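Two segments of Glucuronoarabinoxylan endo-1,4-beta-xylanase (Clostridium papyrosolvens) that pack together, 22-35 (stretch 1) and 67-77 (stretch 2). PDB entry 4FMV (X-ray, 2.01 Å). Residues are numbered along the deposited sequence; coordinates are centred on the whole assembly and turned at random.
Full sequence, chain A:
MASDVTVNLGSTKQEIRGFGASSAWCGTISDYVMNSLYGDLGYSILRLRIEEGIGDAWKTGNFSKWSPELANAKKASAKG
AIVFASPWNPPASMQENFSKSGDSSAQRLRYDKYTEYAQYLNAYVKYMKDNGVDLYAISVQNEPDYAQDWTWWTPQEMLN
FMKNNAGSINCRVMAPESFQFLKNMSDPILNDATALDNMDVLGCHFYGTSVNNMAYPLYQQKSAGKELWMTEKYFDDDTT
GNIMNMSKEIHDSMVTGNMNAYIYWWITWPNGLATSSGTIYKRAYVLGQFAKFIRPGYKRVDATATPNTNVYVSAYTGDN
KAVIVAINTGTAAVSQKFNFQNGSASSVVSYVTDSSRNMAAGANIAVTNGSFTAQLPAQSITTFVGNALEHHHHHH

Stretch 1 (22-35) SSAWCGTISDYVMN
Stretch 2 67-77: SPELANAKKAS

A loop that runs into the first turn of a helix (22-35) lies along one side of a second helix (67-77), held mainly by Asn72, which binds loop backbone, and by Glu69, which binds Ser23 OG, with Met34 packing on Lys75 and Ala76 farther along. Stretch 2 is helical throughout, with i to i+4 bonds such as Asn72 N to Pro68 O (3.1 Å) and Ala76 N to Asn72 O (3.1 Å). Stretch 1 makes a type II turn from Ser23 to Cys26, closed by Cys26 N to Ser23 O (3.0 Å), passes through Gly27 at phi/psi 57/-139, extends through Thr28 and Ile29 (-95/112, -76/143), and becomes helical at Asp31. Ser30 (chi1 p) caps that helix, its OG accepting from Val33 N at 3.1 Å. The helix axes approach to 10.0 Å, their N-to-C directions 43° apart. Both stretches advance in the same sense: the CA of Thr28 is 4.8 Å from that of Pro68, Ile29 CA 6.2 Å from Asn72 CA, and Met34 CA 6.5 Å from Lys75 CA.

The CA-to-CB bond of Asn72 (chi1 m, chi2 -29°) points toward the loop, and the residue uses both ends of its amide: ND2 donates to Gly27 O and OD1 accepts from Ile29 N, each at 2.9 Å and 165°, so the side chain bridges the backbone on both sides of Thr28. ND2 also donates to Glu69 OE2 (3.0 Å, 179°), one helical turn back. That same OE2 accepts from Ser23 OG (chi1 p) at 2.6 Å, joining the turn to the network. Glu69 is m, m with chi3 -148°; its CA-to-CB bond points sideways, but its carboxylate comes nearer the loop. Water 1 accepts from Trp25 N (2.9 Å) and donates to Glu69 OE1 (2.7 Å).

Thr28 (chi1 m) lies over the start of the helix, OG1 3.6 Å from Pro68 CA and CG2 4.0 Å from Ala71 CB. Lys75 (m, t, t, p) has the largest covered area, its chain contacting Ile29, Asp31 and Met34: CE is 3.5 Å from Ile29 O and 3.4 Å from Asp31 OD1. Its NZ stays 4.6 Å from Asp31 OD1, beyond a salt bridge. Water 2 accepts from Lys75 NZ (2.9 Å) and donates to Ile29 O (2.7 Å) and Asn72 OD1 (2.6 Å). The CA-to-CB bond of Met34 (m, m, m) points toward the second helix; its CG is 3.7 Å from Lys75 CD and its CE 4.0 Å from Ala76 CB.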

# COMPACT_ATOMS: atom_id res chain seq x y z
N SER A 22 7.84 -0.91 2.87
CA SER A 22 8.47 -2.21 2.70
C SER A 22 9.83 -2.29 3.40
O SER A 22 10.60 -1.34 3.39
CB SER A 22 8.63 -2.53 1.21
OG SER A 22 9.27 -3.78 1.03
N SER A 23 10.11 -3.44 4.01
CA SER A 23 11.43 -3.73 4.58
C SER A 23 12.37 -4.45 3.59
O SER A 23 13.44 -4.92 3.98
CB SER A 23 11.30 -4.52 5.89
OG SER A 23 10.48 -5.67 5.74
N ALA A 24 11.95 -4.58 2.33
CA ALA A 24 12.76 -5.28 1.32
C ALA A 24 14.17 -4.72 1.23
O ALA A 24 14.35 -3.51 1.17
CB ALA A 24 12.09 -5.16 -0.08
N TRP A 25 15.16 -5.60 1.25
CA TRP A 25 16.58 -5.23 1.15
C TRP A 25 17.04 -4.25 2.24
O TRP A 25 18.06 -3.58 2.09
CB TRP A 25 16.89 -4.64 -0.23
CG TRP A 25 16.96 -5.67 -1.32
CD1 TRP A 25 17.85 -6.73 -1.41
CD2 TRP A 25 16.14 -5.74 -2.50
NE1 TRP A 25 17.60 -7.44 -2.56
CE2 TRP A 25 16.58 -6.86 -3.25
CE3 TRP A 25 15.08 -4.96 -3.00
CZ2 TRP A 25 15.98 -7.22 -4.48
CZ3 TRP A 25 14.49 -5.33 -4.22
CH2 TRP A 25 14.94 -6.45 -4.93
N CYS A 26 16.31 -4.19 3.35
CA CYS A 26 16.70 -3.35 4.50
C CYS A 26 17.47 -4.11 5.57
O CYS A 26 17.73 -3.58 6.67
CB CYS A 26 15.48 -2.64 5.10
SG CYS A 26 14.72 -1.55 3.88
N GLY A 27 17.79 -5.37 5.29
CA GLY A 27 18.37 -6.24 6.30
C GLY A 27 17.42 -6.30 7.49
O GLY A 27 16.19 -6.39 7.33
N THR A 28 18.00 -6.26 8.69
CA THR A 28 17.23 -6.22 9.92
C THR A 28 17.08 -4.77 10.36
O THR A 28 18.05 -4.14 10.77
CB THR A 28 17.94 -7.03 11.00
OG1 THR A 28 18.15 -8.36 10.50
CG2 THR A 28 17.11 -7.10 12.31
N ILE A 29 15.84 -4.26 10.29
CA ILE A 29 15.58 -2.88 10.64
C ILE A 29 15.58 -2.71 12.18
O ILE A 29 15.15 -3.63 12.91
CB ILE A 29 14.26 -2.41 10.02
CG1 ILE A 29 14.34 -2.51 8.48
CG2 ILE A 29 13.95 -1.01 10.45
CD1 ILE A 29 13.10 -1.94 7.70
N SER A 30 16.09 -1.58 12.67
CA SER A 30 16.20 -1.36 14.12
C SER A 30 14.84 -1.18 14.80
O SER A 30 13.85 -0.81 14.16
CB SER A 30 17.06 -0.13 14.40
OG SER A 30 16.40 1.06 13.98
N ASP A 31 14.77 -1.45 16.10
CA ASP A 31 13.57 -1.11 16.83
C ASP A 31 13.27 0.38 16.67
O ASP A 31 12.12 0.77 16.54
CB ASP A 31 13.70 -1.42 18.33
CG ASP A 31 13.18 -2.81 18.68
OD1 ASP A 31 12.12 -3.22 18.16
OD2 ASP A 31 13.84 -3.48 19.48
N TYR A 32 14.31 1.21 16.69
CA TYR A 32 14.12 2.66 16.60
C TYR A 32 13.28 3.04 15.37
O TYR A 32 12.30 3.79 15.44
CB TYR A 32 15.49 3.35 16.53
CG TYR A 32 15.45 4.86 16.62
CD1 TYR A 32 14.33 5.54 17.08
CD2 TYR A 32 16.57 5.62 16.26
CE1 TYR A 32 14.31 6.92 17.19
CE2 TYR A 32 16.56 7.00 16.35
CZ TYR A 32 15.43 7.65 16.82
OH TYR A 32 15.43 9.02 16.90
N VAL A 33 13.69 2.53 14.22
CA VAL A 33 13.02 2.90 12.98
C VAL A 33 11.60 2.33 12.90
O VAL A 33 10.66 3.03 12.50
CB VAL A 33 13.85 2.47 11.78
CG1 VAL A 33 13.04 2.60 10.47
CG2 VAL A 33 15.13 3.31 11.73
N MET A 34 11.43 1.06 13.29
CA MET A 34 10.11 0.43 13.34
C MET A 34 9.18 1.11 14.35
O MET A 34 7.97 1.26 14.10
CB MET A 34 10.23 -1.07 13.63
CG MET A 34 10.98 -1.82 12.53
SD MET A 34 10.27 -1.60 10.86
CE MET A 34 8.86 -2.71 10.98
N ASN A 35 9.74 1.55 15.48
CA ASN A 35 8.95 2.27 16.50
C ASN A 35 8.50 3.63 16.00
O ASN A 35 7.39 4.07 16.29
CB ASN A 35 9.72 2.42 17.83
CG ASN A 35 9.90 1.10 18.56
OD1 ASN A 35 9.23 0.11 18.25
ND2 ASN A 35 10.83 1.08 19.53
N SER A 67 15.51 -14.95 8.09
CA SER A 67 15.43 -14.40 9.43
C SER A 67 15.38 -12.87 9.53
O SER A 67 14.75 -12.35 10.45
CB SER A 67 16.52 -14.98 10.36
OG SER A 67 17.80 -14.68 9.87
N PRO A 68 16.11 -12.14 8.66
CA PRO A 68 16.00 -10.68 8.74
C PRO A 68 14.57 -10.19 8.52
O PRO A 68 14.10 -9.31 9.24
CB PRO A 68 16.92 -10.21 7.60
CG PRO A 68 17.96 -11.29 7.49
CD PRO A 68 17.15 -12.57 7.70
N GLU A 69 13.86 -10.76 7.56
CA GLU A 69 12.51 -10.31 7.28
C GLU A 69 11.53 -10.83 8.33
O GLU A 69 10.55 -10.17 8.65
CB GLU A 69 12.08 -10.71 5.86
CG GLU A 69 12.77 -9.91 4.73
CD GLU A 69 12.21 -8.52 4.57
OE1 GLU A 69 12.20 -8.00 3.43
OE2 GLU A 69 11.79 -7.92 5.60
N LEU A 70 11.80 -12.01 8.89
CA LEU A 70 11.05 -12.44 10.08
C LEU A 70 11.15 -11.40 11.22
O LEU A 70 10.16 -11.07 11.86
CB LEU A 70 11.51 -13.83 10.57
CG LEU A 70 10.95 -14.23 11.96
CD1 LEU A 70 9.44 -14.42 11.89
CD2 LEU A 70 11.62 -15.49 12.51
N ALA A 71 12.35 -10.88 11.48
CA ALA A 71 12.52 -9.91 12.54
C ALA A 71 11.73 -8.63 12.24
O ALA A 71 11.11 -8.04 13.13
CB ALA A 71 14.02 -9.62 12.78
N ASN A 72 11.76 -8.20 10.98
CA ASN A 72 11.00 -7.04 10.54
C ASN A 72 9.51 -7.26 10.75
O ASN A 72 8.81 -6.42 11.31
CB ASN A 72 11.33 -6.73 9.08
CG ASN A 72 12.80 -6.32 8.89
OD1 ASN A 72 13.41 -5.76 9.81
ND2 ASN A 72 13.37 -6.60 7.72
N ALA A 73 9.04 -8.42 10.32
CA ALA A 73 7.66 -8.83 10.49
C ALA A 73 7.24 -8.81 11.95
O ALA A 73 6.15 -8.32 12.28
CB ALA A 73 7.46 -10.24 9.90
N LYS A 74 8.09 -9.33 12.84
CA LYS A 74 7.73 -9.35 14.26
C LYS A 74 7.60 -7.94 14.83
O LYS A 74 6.73 -7.69 15.67
CB LYS A 74 8.74 -10.16 15.08
CG LYS A 74 8.67 -11.69 14.86
CD LYS A 74 9.66 -12.39 15.78
CE LYS A 74 9.57 -13.91 15.71
NZ LYS A 74 10.42 -14.58 16.79
N LYS A 75 8.46 -7.01 14.40
CA LYS A 75 8.36 -5.63 14.90
C LYS A 75 7.08 -4.94 14.42
O LYS A 75 6.40 -4.25 15.20
CB LYS A 75 9.61 -4.82 14.55
CG LYS A 75 10.85 -5.25 15.33
CD LYS A 75 12.07 -4.50 14.88
CE LYS A 75 13.35 -5.01 15.60
NZ LYS A 75 13.67 -6.40 15.25
N ALA A 76 6.75 -5.12 13.15
CA ALA A 76 5.52 -4.55 12.60
C ALA A 76 4.30 -5.14 13.30
O ALA A 76 3.40 -4.40 13.69
CB ALA A 76 5.45 -4.77 11.06
N SER A 77 4.29 -6.46 13.48
CA SER A 77 3.15 -7.14 14.08
C SER A 77 2.90 -6.70 15.51
O SER A 77 1.75 -6.63 15.95
CB SER A 77 3.35 -8.66 14.08
OG SER A 77 3.42 -9.16 12.76
O HOH W 1 14.47 -8.35 1.93
O HOH W 2 13.87 -5.93 12.36